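Tannase (Lactobacillus plantarum, PDB 3WA7) catalyses the hydrolysis of galloyl ester bonds in tannins, releasing gallic acid, and belongs to the alpha/beta-hydrolase enzymes. Local coordinates at residues A[123-126]-A[127-130]; A[206-209]-A[210-213]; A[361-364]-A[365-368]. One frame throughout, in Å; residues are numbered along the deposited sequence.

Interaction 1. Residues A[123-126]-A[127-130]; sequences GQRV and GQAP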
ATOM      1  N   GLY A 123      -2.644  21.984 -17.905  1.00 13.28           N
ATOM      2  CA  GLY A 123      -2.327  22.346 -16.540  1.00 14.13           C
ATOM      3  C   GLY A 123      -3.442  21.975 -15.586  1.00 10.38           C
ATOM      4  O   GLY A 123      -3.413  22.376 -14.426  1.00 13.33           O
ATOM      5  N   GLN A 124      -4.423  21.214 -16.066  1.00 11.31           N
ATOM      6  CA  GLN A 124      -5.542  20.797 -15.219  1.00 10.65           C
ATOM      7  C   GLN A 124      -5.216  19.527 -14.444  1.00 10.75           C
ATOM      8  O   GLN A 124      -4.676  18.572 -15.004  1.00 11.12           O
ATOM      9  CB  GLN A 124      -6.806  20.558 -16.059  1.00 11.06           C
ATOM     10  CG  GLN A 124      -7.324  21.807 -16.766  1.00 12.70           C
ATOM     11  CD  GLN A 124      -8.787  21.697 -17.171  1.00 13.38           C
ATOM     12  OE1 GLN A 124      -9.665  21.539 -16.324  1.00 13.15           O
ATOM     13  NE2 GLN A 124      -9.052  21.787 -18.470  1.00 13.50           N
ATOM     14  N   ARG A 125      -5.546  19.517 -13.156  1.00  8.81           N
ATOM     15  CA  ARG A 125      -5.286  18.348 -12.316  1.00  8.77           C
ATOM     16  C   ARG A 125      -6.115  17.165 -12.802  1.00  8.80           C
ATOM     17  O   ARG A 125      -7.340  17.255 -12.912  1.00  8.65           O
ATOM     18  CB  ARG A 125      -5.653  18.628 -10.853  1.00  7.11           C
ATOM     19  CG  ARG A 125      -4.816  19.694 -10.149  1.00  8.65           C
ATOM     20  CD  ARG A 125      -5.232  19.830  -8.680  1.00  8.55           C
ATOM     21  NE  ARG A 125      -6.629  20.250  -8.517  1.00  9.50           N
ATOM     22  CZ  ARG A 125      -7.047  21.512  -8.580  1.00 10.38           C
ATOM     23  NH1 ARG A 125      -6.178  22.489  -8.801  1.00 10.47           N
ATOM     24  NH2 ARG A 125      -8.335  21.802  -8.429  1.00 10.52           N
ATOM     25  N   VAL A 126      -5.451  16.050 -13.087  1.00  7.96           N
ATOM     26  CA  VAL A 126      -6.162  14.862 -13.545  1.00  8.35           C
ATOM     27  C   VAL A 126      -5.682  13.602 -12.826  1.00  7.38           C
ATOM     28  O   VAL A 126      -5.944  12.491 -13.277  1.00  8.64           O
ATOM     29  CB  VAL A 126      -5.994  14.650 -15.071  1.00  9.69           C
ATOM     30  CG1 VAL A 126      -6.546  15.851 -15.828  1.00 10.77           C
ATOM     31  CG2 VAL A 126      -4.530  14.430 -15.419  1.00 11.08           C
ATOM     32  N   GLY A 127      -5.002  13.777 -11.699  1.00  6.70           N
ATOM     33  CA  GLY A 127      -4.495  12.622 -10.975  1.00  6.71           C
ATOM     34  C   GLY A 127      -4.982  12.465  -9.547  1.00  6.71           C
ATOM     35  O   GLY A 127      -4.407  11.701  -8.779  1.00  7.65           O
ATOM     36  N   GLN A 128      -6.039  13.179  -9.184  1.00  6.07           N
ATOM     37  CA  GLN A 128      -6.567  13.076  -7.835  1.00  5.39           C
ATOM     38  C   GLN A 128      -7.521  11.884  -7.762  1.00  5.42           C
ATOM     39  O   GLN A 128      -7.849  11.288  -8.790  1.00  5.06           O
ATOM     40  CB  GLN A 128      -7.223  14.409  -7.445  1.00  7.18           C
ATOM     41  CG  GLN A 128      -6.156  15.504  -7.249  1.00  5.73           C
ATOM     42  CD  GLN A 128      -6.707  16.919  -7.201  1.00  9.44           C
ATOM     43  OE1 GLN A 128      -7.329  17.389  -8.153  1.00  7.78           O
ATOM     44  NE2 GLN A 128      -6.465  17.612  -6.089  1.00  7.54           N
ATOM     45  N   ALA A 129      -7.947  11.516  -6.558  1.00  4.82           N
ATOM     46  CA  ALA A 129      -8.827  10.358  -6.396  1.00  6.46           C
ATOM     47  C   ALA A 129     -10.016  10.396  -7.351  1.00  5.84           C
ATOM     48  O   ALA A 129     -10.653  11.439  -7.512  1.00  5.96           O
ATOM     49  CB  ALA A 129      -9.315  10.269  -4.949  1.00  5.25           C
ATOM     50  N   PRO A 130     -10.359   9.250  -7.968  1.00  5.75           N
ATOM     51  CA  PRO A 130      -9.739   7.924  -7.850  1.00  5.71           C
ATOM     52  C   PRO A 130      -8.772   7.562  -8.982  1.00  6.25           C
ATOM     53  O   PRO A 130      -8.618   6.383  -9.314  1.00  6.03           O
ATOM     54  CB  PRO A 130     -10.949   7.007  -7.854  1.00  6.15           C
ATOM     55  CG  PRO A 130     -11.794   7.650  -8.932  1.00  6.82           C
ATOM     56  CD  PRO A 130     -11.657   9.148  -8.668  1.00  7.49           C
TER
HETATM   57  O   HOH W   1      -8.754  16.624 -10.298  1.00 16.04           O
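Arg125 and Gln128, three residues apart in an irregular loop, meet through a single polar atom, Gln128 OE1. The direct hydrogen bond runs from Arg125 NE to Gln128 OE1 at 3.0 Å. With an N-H...O angle of 136° it is clearly bent. The oxygen lies at the edge of the guanidinium, in its plane, but NE in turn stands 36° out of the amide's carbonyl plane, and the two flat groups are set nearly at right angles. The arginine chain is extended as far as CD and then folds at chi3 (-62°), which brings NE back towards the CB side.

Besides the bond, the oxygen packs against aliphatic carbons: Gln128 OE1 lies 3.3 Å from Arg125 CD and 3.4 Å from Arg125 CB, in the bend of the chain.

A water supplies a second polar link. It donates to Gln128 OE1 at 2.7 Å and to the backbone Arg125 O at 3.0 Å, tying the glutamine to main chain as well as side chain. OE1 thus accepts from both NE and the water.

The outer ends of both side chains reach a later part of the chain: Arg125 NH2 bonds to Asp363 O in the loop after helix 356-360, and Gln128 NE2 to Asn359 O within that helix. Val126 turns its side chain the other way, onto Val39, Thr118 and Asp120. All this belongs to the long connection from strand 107-111 to helix 131-145 in the alpha/beta-hydrolase fold; after a cis peptide, Pro130 occupies the N-cap position of that helix.

Interaction 2. Residues A[206-209]-A[210-213]; sequences IHNL and EHAD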
ATOM      1  N   ILE A 206      -1.166   2.542   3.381  1.00  5.80           N
ATOM      2  CA  ILE A 206      -1.738   3.721   4.014  1.00  5.14           C
ATOM      3  C   ILE A 206      -3.143   3.847   3.439  1.00  5.90           C
ATOM      4  O   ILE A 206      -3.360   4.528   2.437  1.00  5.68           O
ATOM      5  CB  ILE A 206      -0.905   4.975   3.689  1.00  6.16           C
ATOM      6  CG1 ILE A 206       0.545   4.759   4.137  1.00  7.91           C
ATOM      7  CG2 ILE A 206      -1.494   6.194   4.388  1.00  6.47           C
ATOM      8  CD1 ILE A 206       0.716   4.599   5.645  1.00 10.33           C
ATOM      9  N   HIS A 207      -4.084   3.156   4.078  1.00  6.14           N
ATOM     10  CA  HIS A 207      -5.475   3.127   3.636  1.00  4.69           C
ATOM     11  C   HIS A 207      -6.437   3.417   4.789  1.00  4.86           C
ATOM     12  O   HIS A 207      -6.006   3.739   5.896  1.00  4.43           O
ATOM     13  CB  HIS A 207      -5.792   1.749   3.057  1.00  4.14           C
ATOM     14  CG  HIS A 207      -5.873   0.668   4.091  1.00  6.80           C
ATOM     15  ND1 HIS A 207      -4.773   0.214   4.787  1.00  6.32           N
ATOM     16  CD2 HIS A 207      -6.936  -0.010   4.582  1.00  5.69           C
ATOM     17  CE1 HIS A 207      -5.157  -0.698   5.665  1.00  7.12           C
ATOM     18  NE2 HIS A 207      -6.465  -0.852   5.561  1.00  6.70           N
ATOM     19  N   ASN A 208      -7.738   3.282   4.526  1.00  4.56           N
ATOM     20  CA  ASN A 208      -8.769   3.548   5.537  1.00  4.78           C
ATOM     21  C   ASN A 208      -8.513   4.962   6.062  1.00  5.96           C
ATOM     22  O   ASN A 208      -8.585   5.239   7.266  1.00  5.74           O
ATOM     23  CB  ASN A 208      -8.675   2.507   6.663  1.00  6.56           C
ATOM     24  CG  ASN A 208      -9.902   2.490   7.553  1.00  5.65           C
ATOM     25  OD1 ASN A 208     -10.952   3.020   7.192  1.00  5.83           O
ATOM     26  ND2 ASN A 208      -9.778   1.864   8.722  1.00  5.88           N
ATOM     27  N   LEU A 209      -8.228   5.858   5.120  1.00  5.59           N
ATOM     28  CA  LEU A 209      -7.893   7.244   5.417  1.00  5.29           C
ATOM     29  C   LEU A 209      -8.889   8.033   6.260  1.00  5.34           C
ATOM     30  O   LEU A 209      -8.481   8.831   7.107  1.00  7.36           O
ATOM     31  CB  LEU A 209      -7.618   7.990   4.102  1.00  6.28           C
ATOM     32  CG  LEU A 209      -6.592   7.311   3.185  1.00  6.05           C
ATOM     33  CD1 LEU A 209      -6.455   8.111   1.897  1.00  6.77           C
ATOM     34  CD2 LEU A 209      -5.239   7.194   3.896  1.00  5.46           C
ATOM     35  N   GLU A 210     -10.182   7.809   6.048  1.00  4.65           N
ATOM     36  CA  GLU A 210     -11.207   8.540   6.786  1.00  6.35           C
ATOM     37  C   GLU A 210     -11.303   8.126   8.254  1.00  5.37           C
ATOM     38  O   GLU A 210     -12.049   8.728   9.022  1.00  6.08           O
ATOM     39  CB  GLU A 210     -12.579   8.376   6.114  1.00  6.12           C
ATOM     40  CG  GLU A 210     -13.174   6.982   6.224  1.00  8.23           C
ATOM     41  CD  GLU A 210     -12.800   6.082   5.062  1.00  8.22           C
ATOM     42  OE1 GLU A 210     -11.655   6.176   4.574  1.00  7.83           O
ATOM     43  OE2 GLU A 210     -13.657   5.273   4.642  1.00  7.61           O
ATOM     44  N   HIS A 211     -10.549   7.101   8.643  1.00  5.40           N
ATOM     45  CA  HIS A 211     -10.560   6.646  10.032  1.00  5.48           C
ATOM     46  C   HIS A 211      -9.140   6.599  10.593  1.00  6.01           C
ATOM     47  O   HIS A 211      -8.936   6.227  11.751  1.00  7.36           O
ATOM     48  CB  HIS A 211     -11.189   5.255  10.140  1.00  5.41           C
ATOM     49  CG  HIS A 211     -12.584   5.182   9.603  1.00  5.41           C
ATOM     50  ND1 HIS A 211     -12.943   4.334   8.578  1.00  5.59           N
ATOM     51  CD2 HIS A 211     -13.706   5.862   9.938  1.00  7.12           C
ATOM     52  CE1 HIS A 211     -14.225   4.497   8.303  1.00  7.58           C
ATOM     53  NE2 HIS A 211     -14.711   5.418   9.115  1.00  8.93           N
ATOM     54  N   ALA A 212      -8.169   6.986   9.768  1.00  5.46           N
ATOM     55  CA  ALA A 212      -6.760   6.976  10.165  1.00  5.38           C
ATOM     56  C   ALA A 212      -6.414   7.998  11.241  1.00  4.31           C
ATOM     57  O   ALA A 212      -5.496   7.775  12.031  1.00  5.75           O
ATOM     58  CB  ALA A 212      -5.869   7.194   8.942  1.00  5.51           C
ATOM     59  N   ASP A 213      -7.126   9.122  11.272  1.00  4.41           N
ATOM     60  CA  ASP A 213      -6.851  10.133  12.288  1.00  5.15           C
ATOM     61  C   ASP A 213      -7.214   9.604  13.667  1.00  5.58           C
ATOM     62  O   ASP A 213      -6.460   9.789  14.626  1.00  6.37           O
ATOM     63  CB  ASP A 213      -7.624  11.425  12.007  1.00  6.27           C
ATOM     64  CG  ASP A 213      -7.045  12.201  10.839  1.00  9.44           C
ATOM     65  OD1 ASP A 213      -5.801  12.291  10.756  1.00  9.40           O
ATOM     66  OD2 ASP A 213      -7.828  12.728  10.021  1.00  8.81           O
TER
HETATM   67  O   HOH W   2      -8.897  10.311   9.295  1.00  6.11           O
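Asn208 OD1 sits at the edge of the His211 imidazole, while Glu210 CG lies over the centre of one face, 3.4 Å above the ring plane of His211. Tyr268 also stacks with the imidazole. Edge on, His211 ND1 donates to Asn208 OD1 at 2.8 Å, a fairly straight bond at 162°. The oxygen lies close to the imidazole plane, whereas ND1 is tilted from the plane of the amide; ring and amide are turned 67° apart. Asn208 reaches this edge with CG anti to the backbone N (chi1 -165°).

Neighbours fix the amide further. Asn208 OD1 accepts a second bond from Asn395 ND2, and Asn208 ND2 bonds to Tyr268 OH; Glu210 OE2 also takes a bond from Asn395 ND2.

In the backbone, the chain winds into helix 209-220. His211 N bonds to Asn208 O at 3.0 Å, and Ala212 N makes a weak bond to Leu209 O at 3.3 Å. A water donates to Leu209 O at 2.7 Å and accepts from Asp213 N at 2.9 Å, bridging two atoms too far apart to bond directly.

The bond direction implies that ND1 carries a proton. Both ends of the buried Asn208 amide have partners, consistent with a single orientation; Asn395 ND2, which also donates to the carboxylate oxygen Glu210 OE2, supports OD1 as the acceptor.

Interaction 3. Residues A[361-364]-A[365-368]; sequences FGDA and TAKA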
ATOM      1  N   PHE A 361      -7.652  14.056  -2.131  1.00  5.01           N
ATOM      2  CA  PHE A 361      -9.096  14.240  -2.197  1.00  4.69           C
ATOM      3  C   PHE A 361      -9.581  15.531  -2.849  1.00  7.21           C
ATOM      4  O   PHE A 361     -10.769  15.859  -2.787  1.00  7.16           O
ATOM      5  CB  PHE A 361      -9.710  14.087  -0.803  1.00  5.19           C
ATOM      6  CG  PHE A 361      -9.880  12.651  -0.373  1.00  6.50           C
ATOM      7  CD1 PHE A 361      -9.089  12.108   0.636  1.00  6.48           C
ATOM      8  CD2 PHE A 361     -10.836  11.843  -0.981  1.00  6.93           C
ATOM      9  CE1 PHE A 361      -9.253  10.778   1.035  1.00  5.79           C
ATOM     10  CE2 PHE A 361     -11.009  10.514  -0.591  1.00  8.69           C
ATOM     11  CZ  PHE A 361     -10.216   9.982   0.419  1.00  6.13           C
ATOM     12  N   GLY A 362      -8.670  16.271  -3.467  1.00  7.22           N
ATOM     13  CA  GLY A 362      -9.089  17.475  -4.161  1.00  6.43           C
ATOM     14  C   GLY A 362      -9.693  16.994  -5.470  1.00  7.41           C
ATOM     15  O   GLY A 362      -9.675  15.793  -5.748  1.00  7.34           O
ATOM     16  N   ASP A 363     -10.247  17.901  -6.267  1.00  7.84           N
ATOM     17  CA  ASP A 363     -10.813  17.510  -7.551  1.00  9.04           C
ATOM     18  C   ASP A 363     -10.604  18.609  -8.581  1.00 10.17           C
ATOM     19  O   ASP A 363      -9.765  19.490  -8.389  1.00 10.97           O
ATOM     20  CB  ASP A 363     -12.306  17.156  -7.426  1.00 10.54           C
ATOM     21  CG  ASP A 363     -13.157  18.313  -6.933  1.00 11.58           C
ATOM     22  OD1 ASP A 363     -12.665  19.458  -6.863  1.00 11.32           O
ATOM     23  OD2 ASP A 363     -14.341  18.067  -6.621  1.00 14.94           O
ATOM     24  N   ALA A 364     -11.360  18.554  -9.672  1.00 11.53           N
ATOM     25  CA  ALA A 364     -11.231  19.536 -10.740  1.00 14.49           C
ATOM     26  C   ALA A 364     -11.385  20.978 -10.274  1.00 16.23           C
ATOM     27  O   ALA A 364     -10.880  21.897 -10.922  1.00 18.65           O
ATOM     28  CB  ALA A 364     -12.241  19.236 -11.846  1.00 14.08           C
ATOM     29  N   THR A 365     -12.078  21.178  -9.156  1.00 15.83           N
ATOM     30  CA  THR A 365     -12.297  22.523  -8.627  1.00 17.46           C
ATOM     31  C   THR A 365     -11.365  22.918  -7.488  1.00 17.57           C
ATOM     32  O   THR A 365     -10.730  23.974  -7.538  1.00 19.13           O
ATOM     33  CB  THR A 365     -13.741  22.703  -8.112  1.00 19.00           C
ATOM     34  OG1 THR A 365     -13.978  21.810  -7.015  1.00 25.17           O
ATOM     35  CG2 THR A 365     -14.732  22.421  -9.210  1.00 16.32           C
ATOM     36  N   ALA A 366     -11.288  22.075  -6.462  1.00 14.89           N
ATOM     37  CA  ALA A 366     -10.458  22.364  -5.299  1.00 13.67           C
ATOM     38  C   ALA A 366      -9.154  21.586  -5.286  1.00 12.20           C
ATOM     39  O   ALA A 366      -9.131  20.385  -5.556  1.00 12.48           O
ATOM     40  CB  ALA A 366     -11.242  22.080  -4.020  1.00 13.19           C
ATOM     41  N   LYS A 367      -8.067  22.275  -4.963  1.00 10.94           N
ATOM     42  CA  LYS A 367      -6.762  21.632  -4.911  1.00 11.38           C
ATOM     43  C   LYS A 367      -6.747  20.562  -3.822  1.00 10.28           C
ATOM     44  O   LYS A 367      -6.062  19.551  -3.944  1.00  7.58           O
ATOM     45  CB  LYS A 367      -5.666  22.660  -4.627  1.00 14.16           C
ATOM     46  CG  LYS A 367      -4.275  22.045  -4.534  1.00 19.01           C
ATOM     47  CD  LYS A 367      -3.211  23.087  -4.237  1.00 23.43           C
ATOM     48  CE  LYS A 367      -1.834  22.447  -4.170  1.00 26.20           C
ATOM     49  NZ  LYS A 367      -0.768  23.453  -3.894  1.00 29.45           N
ATOM     50  N   ALA A 368      -7.502  20.791  -2.754  1.00  8.49           N
ATOM     51  CA  ALA A 368      -7.552  19.832  -1.657  1.00  9.81           C
ATOM     52  C   ALA A 368      -8.894  19.892  -0.948  1.00  9.37           C
ATOM     53  O   ALA A 368      -9.612  20.882  -1.052  1.00  9.86           O
ATOM     54  CB  ALA A 368      -6.427  20.114  -0.668  1.00  8.19           C
TER
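Asp363 and Thr365 form an Asx turn, the aspartate side chain bonding back to the backbone N two residues on, at the tip of a loop that doubles back on itself: the runs 362-364 and 365-368 point 164° apart. Asp363 sets CG between its own backbone N and carbonyl carbon (chi1 61°), and from CB this swings the carboxylate in over the bend. CG comes within 3.6 Å of Thr365 OG1 but makes no bond of its own. The work falls to OD1, which accepts three hydrogen bonds.

The shortest comes from the threonine hydroxyl, Thr365 OG1 to Asp363 OD1 at 2.7 Å, arriving on the syn side and somewhat out of the carboxylate plane. Thr365 N, at 2.9 Å from Asp363 OD1, approaches from well above that plane and closes the Asx turn. Ala366 N meets Asp363 OD1 almost head-on to the C-O bond, at 3.0 Å, and its 169° angle is nearly straight. Three donors from different directions hold the carboxylate against rotation. OD2, the other tip, makes a salt bridge with Lys369 NZ, so the negative charge is probably well compensated although the loop lies at the surface.

Backbone contacts draw the two arms together. Asp363 N donates to Ala366 O at 2.8 Å. Towards the protein, Phe361 stacks on Phe371, and Lys367 O takes a bond from Asn359 ND2. Gly362 has no side chain to keep the arms apart: its CA lies 3.8 Å from Ala368 CA and only 3.2 Å from Ala366 O.

Overall arrangement
Along the chain the three come in series: interaction 1 before helix 131-145, interaction 2 from the loop after strand 199-203 into helix 209-220, and interaction 3 between helices 356-360 and 373-377. Interactions 1 and 3 are neighbours, centres about 8 Å apart, in two loops that lie against each other far from the chain's centre. Interaction 2 is deeper, its centre about 21 Å from that of interaction 1 and 19 Å from that of interaction 3, yet Leu209 CD1 touches Phe361 CE1 at 4.0 Å. Ile206 also reaches Ser163, probably the nucleophile, so packing runs from the outer loops towards the likely catalytic centre.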